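Long-range contacts in FACT-Spt16 (Cicer arietinum, PDB 5CE6), which belongs to the histone chaperone FACT and, through this N-terminal domain, probably takes part in binding histones H3-H4 during transcription: residues 227-232 and 290-295; 296-301 and 317-322; 235-240 and 284-289; 275-280 and 420-425. One frame throughout, in Å; residues are numbered along the deposited sequence. Where two conformers were deposited one is given.

Overall arrangement
From the N terminus, the chain reaches the end of helix 200-230, where contact 1 joins 227-232 to 290-295. Contact 3 follows at the start of helix 237-249 and closes a shorter loop, 235-240 with 284-289, which lies wholly within that of contact 1. Contact 4 begins in the loop at 275-280 and ends at 420-425, so it crosses both contact 1 and contact 3. Contact 2 pairs 296-301 with 317-322 inside the long span of contact 4 and follows contacts 1 and 3 in series. Contacts 1 and 4 share a potassium ion and a water. Together the four contacts tie two helices, the hairpin 296-319 and strand 424-435 into the M24-like domain.

Contact 1 of 4, residues 227-232 and 290-295; sequences NVIDEE and LYYDSA. With K (potassium ion), chain D.
Tyr292 lays its ring beside the last turn of helix 200-230, against Ile229 and Val228. Chi1 of 46° puts CG between the backbone N and the carbonyl carbon, the crowded position, where it meets Ile229 CG1. CB of Tyr292 lies 3.9 Å from Ile229 CG1. The next atom, CG, is closer to that same methylene: Tyr292 CG to Ile229 CG1 is 3.7 Å. On the ring, CD2 also faces Ile229 CG1, while CD1 meets Ile229 CG2 at 4.1 Å. This is a CH-pi contact over one face, with CG1 of Ile229 28° off the normal of the Tyr292 ring. The two side chains slide past each other in opposite directions. Farther out, CE2 of Tyr292 meets Val228 CG1 at 4.0 Å, and these two side chains cross at about a right angle. Val228 CG1 also touches Leu290 CD2, at 3.9 Å. At the tip, OH comes to 3.2 Å from Glu232 C. Glu232 has positive phi and ends the helix in a Schellman motif. The hydroxyl is hydrogen-bonded to Lys233 O, just beyond that turn. Segment 290-295 then runs on to the potassium ion, bound by Ala295 O at 2.9 Å. Tyr291 OH reaches the same ion through water 1. The contact is thus apolar along the ring and polar at the hydroxyl. Carbon packing holds the face of Tyr292, and the bond to Lys233 O satisfies its hydroxyl where the helix stops.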
loop_
_atom_site.group_PDB
_atom_site.type_symbol
_atom_site.label_atom_id
_atom_site.label_comp_id
_atom_site.label_asym_id
_atom_site.label_seq_id
_atom_site.Cartn_x
_atom_site.Cartn_y
_atom_site.Cartn_z
ATOM N N ASN A 227 -2.993 28.395 -10.221
ATOM C CA ASN A 227 -4.111 29.334 -10.302
ATOM C C ASN A 227 -4.389 30.004 -8.956
ATOM O O ASN A 227 -4.622 31.213 -8.885
ATOM C CB ASN A 227 -5.378 28.623 -10.789
ATOM C CG ASN A 227 -5.325 28.265 -12.267
ATOM O OD1 ASN A 227 -4.332 28.525 -12.949
ATOM N ND2 ASN A 227 -6.401 27.657 -12.767
ATOM N N VAL A 228 -4.366 29.206 -7.892
ATOM C CA VAL A 228 -4.612 29.706 -6.539
ATOM C C VAL A 228 -3.563 30.733 -6.104
ATOM O O VAL A 228 -3.898 31.780 -5.550
ATOM C CB VAL A 228 -4.684 28.545 -5.514
ATOM C CG1 VAL A 228 -4.476 29.058 -4.088
ATOM C CG2 VAL A 228 -6.019 27.817 -5.633
ATOM N N ILE A 229 -2.297 30.432 -6.362
ATOM C CA ILE A 229 -1.216 31.345 -6.007
ATOM C C ILE A 229 -1.274 32.609 -6.871
ATOM O O ILE A 229 -1.091 33.726 -6.375
ATOM C CB ILE A 229 0.154 30.649 -6.109
ATOM C CG1 ILE A 229 0.232 29.498 -5.104
ATOM C CG2 ILE A 229 1.293 31.645 -5.877
ATOM C CD1 ILE A 229 1.307 28.472 -5.417
ATOM N N ASP A 230 -1.554 32.428 -8.160
ATOM C CA ASP A 230 -1.696 33.542 -9.098
ATOM C C ASP A 230 -2.780 34.529 -8.680
ATOM O O ASP A 230 -2.531 35.733 -8.560
ATOM C CB ASP A 230 -2.032 33.015 -10.495
ATOM C CG ASP A 230 -0.853 33.076 -11.445
ATOM O OD1 ASP A 230 -0.070 34.050 -11.369
ATOM O OD2 ASP A 230 -0.718 32.150 -12.275
ATOM N N GLU A 231 -3.989 34.015 -8.475
ATOM C CA GLU A 231 -5.140 34.855 -8.157
ATOM C C GLU A 231 -5.214 35.208 -6.675
ATOM O O GLU A 231 -6.179 35.837 -6.233
ATOM C CB GLU A 231 -6.440 34.173 -8.587
ATOM C CG GLU A 231 -6.675 34.133 -10.090
ATOM C CD GLU A 231 -8.103 33.740 -10.443
ATOM O OE1 GLU A 231 -8.964 34.642 -10.540
ATOM O OE2 GLU A 231 -8.364 32.531 -10.618
ATOM N N GLU A 232 -4.191 34.801 -5.924
ATOM C CA GLU A 232 -4.136 35.018 -4.481
ATOM C C GLU A 232 -5.427 34.571 -3.814
ATOM O O GLU A 232 -6.017 35.301 -3.015
ATOM C CB GLU A 232 -3.838 36.484 -4.153
ATOM C CG GLU A 232 -2.518 36.973 -4.722
ATOM C CD GLU A 232 -2.017 38.229 -4.037
ATOM O OE1 GLU A 232 -1.970 38.247 -2.789
ATOM O OE2 GLU A 232 -1.672 39.194 -4.749
ATOM N N LEU A 290 -4.116 27.248 2.435
ATOM C CA LEU A 290 -2.846 27.044 1.748
ATOM C C LEU A 290 -1.984 28.290 1.924
ATOM O O LEU A 290 -2.471 29.412 1.784
ATOM C CB LEU A 290 -3.089 26.792 0.258
ATOM C CG LEU A 290 -1.862 26.462 -0.582
ATOM C CD1 LEU A 290 -1.435 25.030 -0.304
ATOM C CD2 LEU A 290 -2.124 26.672 -2.067
ATOM N N TYR A 291 -0.711 28.092 2.253
ATOM C CA TYR A 291 0.186 29.215 2.526
ATOM C C TYR A 291 1.252 29.277 1.453
ATOM O O TYR A 291 1.916 28.276 1.168
ATOM C CB TYR A 291 0.843 29.069 3.899
ATOM C CG TYR A 291 1.627 30.293 4.325
ATOM C CD1 TYR A 291 0.995 31.349 4.964
ATOM C CD2 TYR A 291 2.992 30.385 4.087
ATOM C CE1 TYR A 291 1.697 32.465 5.355
ATOM C CE2 TYR A 291 3.705 31.499 4.469
ATOM C CZ TYR A 291 3.051 32.536 5.110
ATOM O OH TYR A 291 3.756 33.657 5.503
ATOM N N TYR A 292 1.427 30.454 0.858
ATOM C CA TYR A 292 2.335 30.570 -0.270
ATOM C C TYR A 292 3.071 31.896 -0.334
ATOM O O TYR A 292 3.464 32.332 -1.412
ATOM C CB TYR A 292 1.605 30.309 -1.595
ATOM C CG TYR A 292 0.284 31.023 -1.711
ATOM C CD1 TYR A 292 0.233 32.375 -2.031
ATOM C CD2 TYR A 292 -0.914 30.352 -1.481
ATOM C CE1 TYR A 292 -0.967 33.038 -2.121
ATOM C CE2 TYR A 292 -2.120 31.007 -1.568
ATOM C CZ TYR A 292 -2.141 32.348 -1.892
ATOM O OH TYR A 292 -3.346 33.007 -1.982
ATOM N N ASP A 293 3.274 32.536 0.812
ATOM C CA ASP A 293 4.109 33.733 0.822
ATOM C C ASP A 293 5.579 33.343 0.641
ATOM O O ASP A 293 5.888 32.182 0.389
ATOM C CB ASP A 293 3.895 34.538 2.100
ATOM C CG ASP A 293 4.062 36.032 1.880
ATOM O OD1 ASP A 293 5.123 36.449 1.365
ATOM O OD2 ASP A 293 3.120 36.783 2.203
ATOM N N SER A 294 6.486 34.308 0.755
ATOM C CA SER A 294 7.903 34.040 0.504
ATOM C C SER A 294 8.473 32.933 1.386
ATOM O O SER A 294 8.037 32.752 2.518
ATOM C CB SER A 294 8.731 35.319 0.663
ATOM O OG SER A 294 8.506 36.188 -0.430
ATOM N N ALA A 295 9.440 32.196 0.844
ATOM C CA ALA A 295 10.108 31.105 1.558
ATOM C C ALA A 295 9.121 30.051 2.040
ATOM O O ALA A 295 9.146 29.635 3.200
ATOM C CB ALA A 295 10.929 31.642 2.719
HETATM K K K D . 7.390 30.744 5.225
HETATM O O HOH W 1 6.307 33.311 6.148
#

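Contact 2 of 4, residues 296-301 and 317-322; sequences SVIICA and FLIDAD
The Phe317 ring is the flat side chain of this contact, and Ile298 O approaches it at a slant, 4.0 Å from CD2. Beyond the two segments, the ring packs on Val222 and Leu225 of helix 200-230. The two backbones pair as antiparallel strands of a mixed sheet. Ser296 with Ile319 is a hydrogen-bonded pair: Ile319 N gives to Ser296 O at 2.9 Å, and Ser296 N gives back to Ile319 O. Ile298 with Phe317 is the second such pair, with Phe317 N to Ile298 O at 2.8 Å. Between them sits the non-hydrogen-bonded pair Val297 and Leu318. There the CA of Val297 makes a CA-H...O contact of 3.3 Å to Phe317 O. The two strands, 296-306 and 309-319, form a beta hairpin of the M24-like, pita-bread domain. In catalytic M24 relatives such as methionine aminopeptidase, what is probably the equivalent hairpin supplies metal-binding aspartates; residues 296-301 hold none. Val297 and Leu318 share one face of the hairpin and lie side by side, pointing the same way, with Val297 CG1 4.1 Å from Leu318 CG. Val297 continues onto Phe425 and Leu427 of strand 424-435. The other face bears Ser296, Ile298, Phe317 and Ile319. On it, Ser296 CB lies 4.1 Å from Ile319 CB, Ile298 CD1 and Ile319 CD1 are 4.2 Å apart, and Ile319 packs against Ile229 of helix 200-230.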
loop_
_atom_site.group_PDB
_atom_site.type_symbol
_atom_site.label_atom_id
_atom_site.label_comp_id
_atom_site.label_asym_id
_atom_site.label_seq_id
_atom_site.Cartn_x
_atom_site.Cartn_y
_atom_site.Cartn_z
ATOM N N SER A 296 8.267 29.604 1.131
ATOM C CA SER A 296 7.226 28.642 1.481
ATOM C C SER A 296 7.391 27.334 0.746
ATOM O O SER A 296 7.962 27.284 -0.347
ATOM C CB SER A 296 5.848 29.211 1.163
ATOM O OG SER A 296 5.487 30.187 2.106
ATOM N N VAL A 297 6.883 26.258 1.343
ATOM C CA VAL A 297 6.838 24.988 0.627
ATOM C C VAL A 297 5.450 24.384 0.776
ATOM O O VAL A 297 4.753 24.640 1.758
ATOM C CB VAL A 297 7.920 23.979 1.084
ATOM C CG1 VAL A 297 9.318 24.573 0.947
ATOM C CG2 VAL A 297 7.688 23.554 2.497
ATOM N N ILE A 298 5.059 23.605 -0.222
ATOM C CA ILE A 298 3.750 22.959 -0.252
ATOM C C ILE A 298 3.975 21.498 -0.583
ATOM O O ILE A 298 4.636 21.182 -1.577
ATOM C CB ILE A 298 2.840 23.600 -1.331
ATOM C CG1 ILE A 298 2.580 25.071 -0.995
ATOM C CG2 ILE A 298 1.509 22.834 -1.471
ATOM C CD1 ILE A 298 1.967 25.886 -2.144
ATOM N N ILE A 299 3.434 20.598 0.238
ATOM C CA ILE A 299 3.562 19.167 -0.036
ATOM C C ILE A 299 2.219 18.603 -0.488
ATOM O O ILE A 299 1.189 18.885 0.122
ATOM C CB ILE A 299 4.051 18.390 1.202
ATOM C CG1 ILE A 299 5.467 18.836 1.597
ATOM C CG2 ILE A 299 4.050 16.876 0.938
ATOM C CD1 ILE A 299 6.006 18.099 2.811
ATOM N N CYS A 300 2.234 17.841 -1.579
ATOM C CA CYS A 300 1.042 17.128 -2.035
ATOM C C CYS A 300 1.357 15.669 -2.299
ATOM O O CYS A 300 2.275 15.344 -3.050
ATOM C CB CYS A 300 0.448 17.735 -3.312
ATOM S SG CYS A 300 -0.941 16.740 -3.983
ATOM N N ALA A 301 0.577 14.788 -1.686
ATOM C CA ALA A 301 0.691 13.354 -1.953
ATOM C C ALA A 301 -0.676 12.838 -2.378
ATOM O O ALA A 301 -1.673 13.096 -1.715
ATOM C CB ALA A 301 1.183 12.601 -0.721
ATOM N N PHE A 317 6.339 21.654 -3.795
ATOM C CA PHE A 317 6.463 22.867 -4.591
ATOM C C PHE A 317 6.998 23.978 -3.707
ATOM O O PHE A 317 6.671 24.072 -2.531
ATOM C CB PHE A 317 5.114 23.231 -5.216
ATOM C CG PHE A 317 4.513 22.111 -6.006
ATOM C CD1 PHE A 317 4.919 21.867 -7.313
ATOM C CD2 PHE A 317 3.570 21.276 -5.433
ATOM C CE1 PHE A 317 4.380 20.820 -8.037
ATOM C CE2 PHE A 317 3.028 20.222 -6.156
ATOM C CZ PHE A 317 3.431 19.995 -7.453
ATOM N N LEU A 318 7.857 24.809 -4.280
ATOM C CA LEU A 318 8.581 25.787 -3.501
ATOM C C LEU A 318 8.215 27.162 -4.035
ATOM O O LEU A 318 8.260 27.392 -5.242
ATOM C CB LEU A 318 10.096 25.547 -3.617
ATOM C CG LEU A 318 10.726 24.337 -2.903
ATOM C CD1 LEU A 318 10.288 23.011 -3.504
ATOM C CD2 LEU A 318 12.249 24.418 -2.919
ATOM N N ILE A 319 7.841 28.063 -3.133
ATOM C CA ILE A 319 7.431 29.405 -3.511
ATOM C C ILE A 319 8.454 30.397 -2.973
ATOM O O ILE A 319 8.518 30.606 -1.760
ATOM C CB ILE A 319 6.067 29.769 -2.894
ATOM C CG1 ILE A 319 5.099 28.580 -2.946
ATOM C CG2 ILE A 319 5.490 31.017 -3.562
ATOM C CD1 ILE A 319 4.758 28.122 -4.347
ATOM N N ASP A 320 9.235 31.001 -3.866
ATOM C CA ASP A 320 10.292 31.935 -3.470
ATOM C C ASP A 320 11.172 31.304 -2.389
ATOM O O ASP A 320 11.423 31.901 -1.337
ATOM C CB ASP A 320 9.680 33.246 -2.968
ATOM C CG ASP A 320 8.887 33.973 -4.041
ATOM O OD1 ASP A 320 9.466 34.295 -5.095
ATOM O OD2 ASP A 320 7.681 34.216 -3.828
ATOM N N ALA A 321 11.611 30.081 -2.656
ATOM C CA ALA A 321 12.353 29.286 -1.685
ATOM C C ALA A 321 13.632 29.973 -1.246
ATOM O O ALA A 321 14.337 30.560 -2.065
ATOM C CB ALA A 321 12.682 27.931 -2.269
ATOM N N ASP A 322 13.938 29.881 0.043
ATOM C CA ASP A 322 15.189 30.421 0.551
ATOM C C ASP A 322 16.334 29.457 0.217
ATOM O O ASP A 322 16.085 28.369 -0.310
ATOM C CB ASP A 322 15.073 30.799 2.045
ATOM C CG ASP A 322 15.037 29.604 2.989
ATOM O OD1 ASP A 322 15.584 28.529 2.681
ATOM O OD2 ASP A 322 14.462 29.764 4.090
#

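Contact 3 of 4, residues 235-240 and 284-289; sequences ILHSTL and VSNDEA. With NA (sodium ion), chain E.
His237 and Asn286 meet side by side, pointing the same way. ND1 of His237 gives a nearly straight bond of 2.7 Å to Asn286 OD1, with the oxygen at the ring edge and in the ring plane. The ring and amide planes are 43° apart. Next to this bond, His237 N donates to Glu288 O at 2.9 Å. One residue on, Ser238 OG donates to Asp287 OD1 at 2.7 Å, on the anti side and 26° out of the carboxylate plane. Ser238 N adds a weak bond to Asn286 O. Asp287 lies close to the start of helix 237-249, where the helix end may favour its negative charge. Leu236 presses its CD2 on Asp287 O, 3.2 Å away. In the second shell, Asn286 OD1 also accepts from Glu288 N at 3.0 Å, which makes an Asx turn. The two donors reach this oxygen from opposite faces of the amide plane, so it is gripped twice. The CB bond of Asn286 leads away from 235-240; chi1 of 66° helps bring CG back to His237. Over one face of the His237 ring lies Ala289 C, and Ala289 O binds the sodium ion at 2.7 Å, together with two waters. The other ring nitrogen, NE2, is hydrogen-bonded to Ser273 OG, so both nitrogens have partners and the ring's rotation is fixed. Ser285 OG bonds to Phe271 N and Pro269 O. The contact therefore fixes the first turn of helix 237-249 to the loop before strand 296-306, with strand 270-273 bonded to both, and Ile235 packs on Val228 of helix 200-230.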
loop_
_atom_site.group_PDB
_atom_site.type_symbol
_atom_site.label_atom_id
_atom_site.label_comp_id
_atom_site.label_asym_id
_atom_site.label_seq_id
_atom_site.Cartn_x
_atom_site.Cartn_y
_atom_site.Cartn_z
ATOM N N ILE A 235 -7.759 28.991 -0.155
ATOM C CA ILE A 235 -8.315 27.647 -0.256
ATOM C C ILE A 235 -7.819 26.802 0.920
ATOM O O ILE A 235 -6.641 26.868 1.283
ATOM C CB ILE A 235 -7.960 27.002 -1.625
ATOM C CG1 ILE A 235 -8.781 25.732 -1.864
ATOM C CG2 ILE A 235 -6.459 26.720 -1.749
ATOM C CD1 ILE A 235 -8.665 25.201 -3.276
ATOM N N LEU A 236 -8.720 26.047 1.547
ATOM C CA LEU A 236 -8.324 25.169 2.651
ATOM C C LEU A 236 -7.644 23.909 2.137
ATOM O O LEU A 236 -7.958 23.432 1.043
ATOM C CB LEU A 236 -9.541 24.761 3.473
ATOM C CG LEU A 236 -10.365 25.913 4.042
ATOM C CD1 LEU A 236 -11.399 25.366 5.020
ATOM C CD2 LEU A 236 -9.473 26.941 4.714
ATOM N N HIS A 237 -6.732 23.344 2.925
ATOM C CA HIS A 237 -6.066 22.116 2.490
ATOM C C HIS A 237 -7.088 21.013 2.271
ATOM O O HIS A 237 -6.961 20.220 1.349
ATOM C CB HIS A 237 -5.001 21.653 3.487
ATOM C CG HIS A 237 -3.853 22.605 3.634
ATOM N ND1 HIS A 237 -3.475 23.124 4.853
ATOM C CD2 HIS A 237 -3.005 23.129 2.716
ATOM C CE1 HIS A 237 -2.439 23.932 4.679
ATOM N NE2 HIS A 237 -2.140 23.956 3.393
ATOM N N SER A 238 -8.120 20.981 3.111
ATOM C CA SER A 238 -9.172 19.973 2.982
ATOM C C SER A 238 -10.043 20.146 1.730
ATOM O O SER A 238 -10.671 19.190 1.266
ATOM C CB SER A 238 -10.059 19.975 4.229
ATOM O OG SER A 238 -10.478 21.290 4.546
ATOM N N THR A 239 -10.100 21.361 1.198
ATOM C CA THR A 239 -10.827 21.611 -0.045
ATOM C C THR A 239 -10.003 21.097 -1.215
ATOM O O THR A 239 -10.529 20.444 -2.120
ATOM C CB THR A 239 -11.113 23.103 -0.232
ATOM O OG1 THR A 239 -12.029 23.542 0.782
ATOM C CG2 THR A 239 -11.723 23.360 -1.600
ATOM N N LEU A 240 -8.707 21.388 -1.200
ATOM C CA LEU A 240 -7.811 20.789 -2.186
ATOM C C LEU A 240 -7.930 19.271 -2.159
ATOM O O LEU A 240 -7.929 18.616 -3.205
ATOM C CB LEU A 240 -6.357 21.214 -1.949
ATOM C CG LEU A 240 -6.112 22.675 -2.312
ATOM C CD1 LEU A 240 -4.813 23.189 -1.712
ATOM C CD2 LEU A 240 -6.099 22.834 -3.827
ATOM N N VAL A 284 -3.412 13.720 7.595
ATOM C CA VAL A 284 -4.672 14.205 7.035
ATOM C C VAL A 284 -4.640 15.701 6.741
ATOM O O VAL A 284 -4.164 16.509 7.559
ATOM C CB VAL A 284 -5.914 13.825 7.918
ATOM C CG1 VAL A 284 -5.737 12.450 8.540
ATOM C CG2 VAL A 284 -6.163 14.843 9.002
ATOM N N SER A 285 -5.137 16.059 5.559
ATOM C CA SER A 285 -5.193 17.458 5.147
ATOM C C SER A 285 -6.061 18.232 6.128
ATOM O O SER A 285 -7.207 17.856 6.389
ATOM C CB SER A 285 -5.775 17.581 3.742
ATOM O OG SER A 285 -4.938 16.960 2.777
ATOM N N ASN A 286 -5.516 19.306 6.680
ATOM C CA ASN A 286 -6.256 20.071 7.686
ATOM C C ASN A 286 -7.168 21.143 7.082
ATOM O O ASN A 286 -7.307 21.211 5.855
ATOM C CB ASN A 286 -5.308 20.641 8.746
ATOM C CG ASN A 286 -4.358 21.694 8.195
ATOM O OD1 ASN A 286 -4.636 22.344 7.184
ATOM N ND2 ASN A 286 -3.220 21.865 8.865
ATOM N N ASP A 287 -7.791 21.960 7.938
ATOM C CA ASP A 287 -8.699 23.022 7.495
ATOM C C ASP A 287 -8.037 24.395 7.462
ATOM O O ASP A 287 -8.720 25.419 7.441
ATOM C CB ASP A 287 -9.933 23.115 8.400
ATOM C CG ASP A 287 -10.875 21.951 8.252
ATOM O OD1 ASP A 287 -10.801 21.199 7.260
ATOM O OD2 ASP A 287 -11.733 21.805 9.146
ATOM N N GLU A 288 -6.708 24.424 7.477
ATOM C CA GLU A 288 -5.981 25.680 7.361
ATOM C C GLU A 288 -5.849 26.076 5.894
ATOM O O GLU A 288 -5.908 25.225 5.007
ATOM C CB GLU A 288 -4.593 25.560 8.003
ATOM C CG GLU A 288 -4.643 25.365 9.502
ATOM C CD GLU A 288 -5.248 26.559 10.206
ATOM O OE1 GLU A 288 -4.852 27.704 9.891
ATOM O OE2 GLU A 288 -6.123 26.355 11.072
ATOM N N ALA A 289 -5.682 27.371 5.648
ATOM C CA ALA A 289 -5.541 27.882 4.292
ATOM C C ALA A 289 -4.170 27.528 3.732
ATOM O O ALA A 289 -3.184 27.500 4.468
ATOM C CB ALA A 289 -5.743 29.380 4.276
HETATM NA NA NA E . -0.947 26.786 5.826
HETATM O O HOH W 2 -0.519 26.591 8.542
HETATM O O HOH W 3 -2.208 29.183 6.614
#

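Contact 4 of 4, residues 275-280 and 420-425; sequences GKFDLR and SKNKVF. With K (potassium ion), chain D.
The type I turn from Ser420 to Lys423 belongs to the potassium site and meets Gly275 and Phe277 mainly through Asn422. As modelled, Gly275 N gives a weak bond of 3.0 Å to Asn422 OD1. The same oxygen lies in plane at the edge of the Phe277 ring, 3.2 Å from CE2. Ring and amide planes are 32° apart, and the side chains cross at about a right angle. Asn422 turns its other branch to the ion, with ND2 3.0 Å from the potassium. The ion would favour the oxygen on its side, whereas Gly275 N and the Phe277 edge suit the modelled one, so the amide's orientation is doubtful. Ser420 OG binds the ion at 2.9 Å, completing the site with Ala295. Water 1 is another ligand and accepts from Lys421 N. The turn leads into strand 424-435, part of the antiparallel sheet of the M24-like domain, whereas 275-280 is a loop following strand 270-273. Gly275 has positive phi, 83°, and its CA makes a CA-H...O contact of 3.4 Å to Lys421 O. The lack of a side chain on Gly275 leaves room for that carbonyl oxygen. Phe277 uses CE2 again, now against Phe425 CB at 3.9 Å. Its ring also packs on Val297 and Ile299 of strand 296-306.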
loop_
_atom_site.group_PDB
_atom_site.type_symbol
_atom_site.label_atom_id
_atom_site.label_comp_id
_atom_site.label_asym_id
_atom_site.label_seq_id
_atom_site.Cartn_x
_atom_site.Cartn_y
_atom_site.Cartn_z
ATOM N N GLY A 275 4.113 25.554 7.481
ATOM C CA GLY A 275 4.830 25.162 8.682
ATOM C C GLY A 275 4.242 23.960 9.398
ATOM O O GLY A 275 4.759 23.546 10.434
ATOM N N LYS A 276 3.158 23.401 8.862
ATOM C CA LYS A 276 2.513 22.248 9.495
ATOM C C LYS A 276 2.597 21.034 8.582
ATOM O O LYS A 276 1.751 20.826 7.708
ATOM C CB LYS A 276 1.067 22.570 9.889
ATOM C CG LYS A 276 0.965 23.712 10.906
ATOM C CD LYS A 276 -0.460 23.912 11.448
ATOM C CE LYS A 276 -0.507 25.048 12.481
ATOM N NZ LYS A 276 -1.901 25.382 12.872
ATOM N N PHE A 277 3.648 20.243 8.777
ATOM C CA PHE A 277 3.903 19.098 7.914
ATOM C C PHE A 277 3.903 17.814 8.733
ATOM O O PHE A 277 4.118 17.841 9.957
ATOM C CB PHE A 277 5.247 19.292 7.195
ATOM C CG PHE A 277 5.303 20.539 6.379
ATOM C CD1 PHE A 277 4.681 20.593 5.134
ATOM C CD2 PHE A 277 5.953 21.675 6.867
ATOM C CE1 PHE A 277 4.725 21.763 4.374
ATOM C CE2 PHE A 277 5.998 22.845 6.113
ATOM C CZ PHE A 277 5.383 22.891 4.875
ATOM N N ASP A 278 3.656 16.697 8.061
ATOM C CA ASP A 278 3.600 15.408 8.724
ATOM C C ASP A 278 3.831 14.407 7.623
ATOM O O ASP A 278 2.984 14.233 6.748
ATOM C CB ASP A 278 2.219 15.216 9.350
ATOM C CG ASP A 278 2.095 13.919 10.138
ATOM O OD1 ASP A 278 3.001 13.063 10.080
ATOM O OD2 ASP A 278 1.066 13.754 10.816
ATOM N N LEU A 279 5.003 13.779 7.628
ATOM C CA LEU A 279 5.339 12.875 6.541
ATOM C C LEU A 279 4.885 11.440 6.778
ATOM O O LEU A 279 5.175 10.565 5.968
ATOM C CB LEU A 279 6.833 12.909 6.240
ATOM C CG LEU A 279 7.405 14.291 5.935
ATOM C CD1 LEU A 279 8.844 14.172 5.451
ATOM C CD2 LEU A 279 6.544 14.998 4.905
ATOM N N ARG A 280 4.180 11.185 7.875
ATOM C CA ARG A 280 3.608 9.854 8.076
ATOM C C ARG A 280 2.519 9.625 7.030
ATOM O O ARG A 280 1.831 10.562 6.634
ATOM C CB ARG A 280 3.058 9.724 9.496
ATOM C CG ARG A 280 4.147 9.773 10.555
ATOM C CD ARG A 280 3.562 9.832 11.938
ATOM N NE ARG A 280 2.760 11.034 12.149
ATOM C CZ ARG A 280 2.110 11.291 13.276
ATOM N NH1 ARG A 280 2.172 10.423 14.275
ATOM N NH2 ARG A 280 1.391 12.401 13.406
ATOM N N SER A 420 9.741 33.244 9.746
ATOM C CA SER A 420 8.809 32.802 8.709
ATOM C C SER A 420 7.842 31.709 9.172
ATOM O O SER A 420 8.095 30.983 10.138
ATOM C CB SER A 420 9.563 32.328 7.469
ATOM O OG SER A 420 9.432 30.931 7.310
ATOM N N LYS A 421 6.730 31.602 8.457
ATOM C CA LYS A 421 5.707 30.614 8.743
ATOM C C LYS A 421 6.279 29.195 8.673
ATOM O O LYS A 421 5.851 28.298 9.405
ATOM C CB LYS A 421 4.589 30.767 7.715
ATOM C CG LYS A 421 3.389 29.894 7.947
ATOM C CD LYS A 421 2.340 30.640 8.734
ATOM C CE LYS A 421 1.061 29.832 8.858
ATOM N NZ LYS A 421 0.258 30.315 10.020
ATOM N N ASN A 422 7.247 29.012 7.782
ATOM C CA ASN A 422 7.899 27.726 7.560
ATOM C C ASN A 422 9.255 27.616 8.251
ATOM O O ASN A 422 10.148 26.917 7.758
ATOM C CB ASN A 422 8.058 27.465 6.052
ATOM C CG ASN A 422 6.730 27.116 5.372
ATOM O OD1 ASN A 422 6.282 25.977 5.424
ATOM N ND2 ASN A 422 6.098 28.105 4.747
ATOM N N LYS A 423 9.395 28.321 9.378
ATOM C CA LYS A 423 10.568 28.241 10.258
ATOM C C LYS A 423 11.066 26.812 10.381
ATOM O O LYS A 423 12.259 26.532 10.251
ATOM C CB LYS A 423 10.213 28.786 11.644
ATOM C CG LYS A 423 11.183 28.365 12.753
ATOM C CD LYS A 423 10.787 28.942 14.103
ATOM C CE LYS A 423 11.667 28.389 15.223
ATOM N NZ LYS A 423 11.485 29.162 16.489
ATOM N N VAL A 424 10.127 25.905 10.606
ATOM C CA VAL A 424 10.404 24.487 10.517
ATOM C C VAL A 424 9.582 23.982 9.335
ATOM O O VAL A 424 8.376 24.240 9.258
ATOM C CB VAL A 424 9.988 23.773 11.811
ATOM C CG1 VAL A 424 10.249 22.294 11.709
ATOM C CG2 VAL A 424 10.734 24.363 12.998
ATOM N N PHE A 425 10.228 23.290 8.397
ATOM C CA PHE A 425 9.530 22.789 7.220
ATOM C C PHE A 425 9.950 21.366 6.899
ATOM O O PHE A 425 10.933 20.858 7.438
ATOM C CB PHE A 425 9.778 23.688 6.003
ATOM C CG PHE A 425 11.183 23.615 5.465
ATOM C CD1 PHE A 425 12.205 24.353 6.048
ATOM C CD2 PHE A 425 11.480 22.811 4.370
ATOM C CE1 PHE A 425 13.499 24.294 5.550
ATOM C CE2 PHE A 425 12.769 22.736 3.870
ATOM C CZ PHE A 425 13.788 23.481 4.456
HETATM K K K D . 7.390 30.744 5.225
HETATM O O HOH W 1 6.307 33.311 6.148
#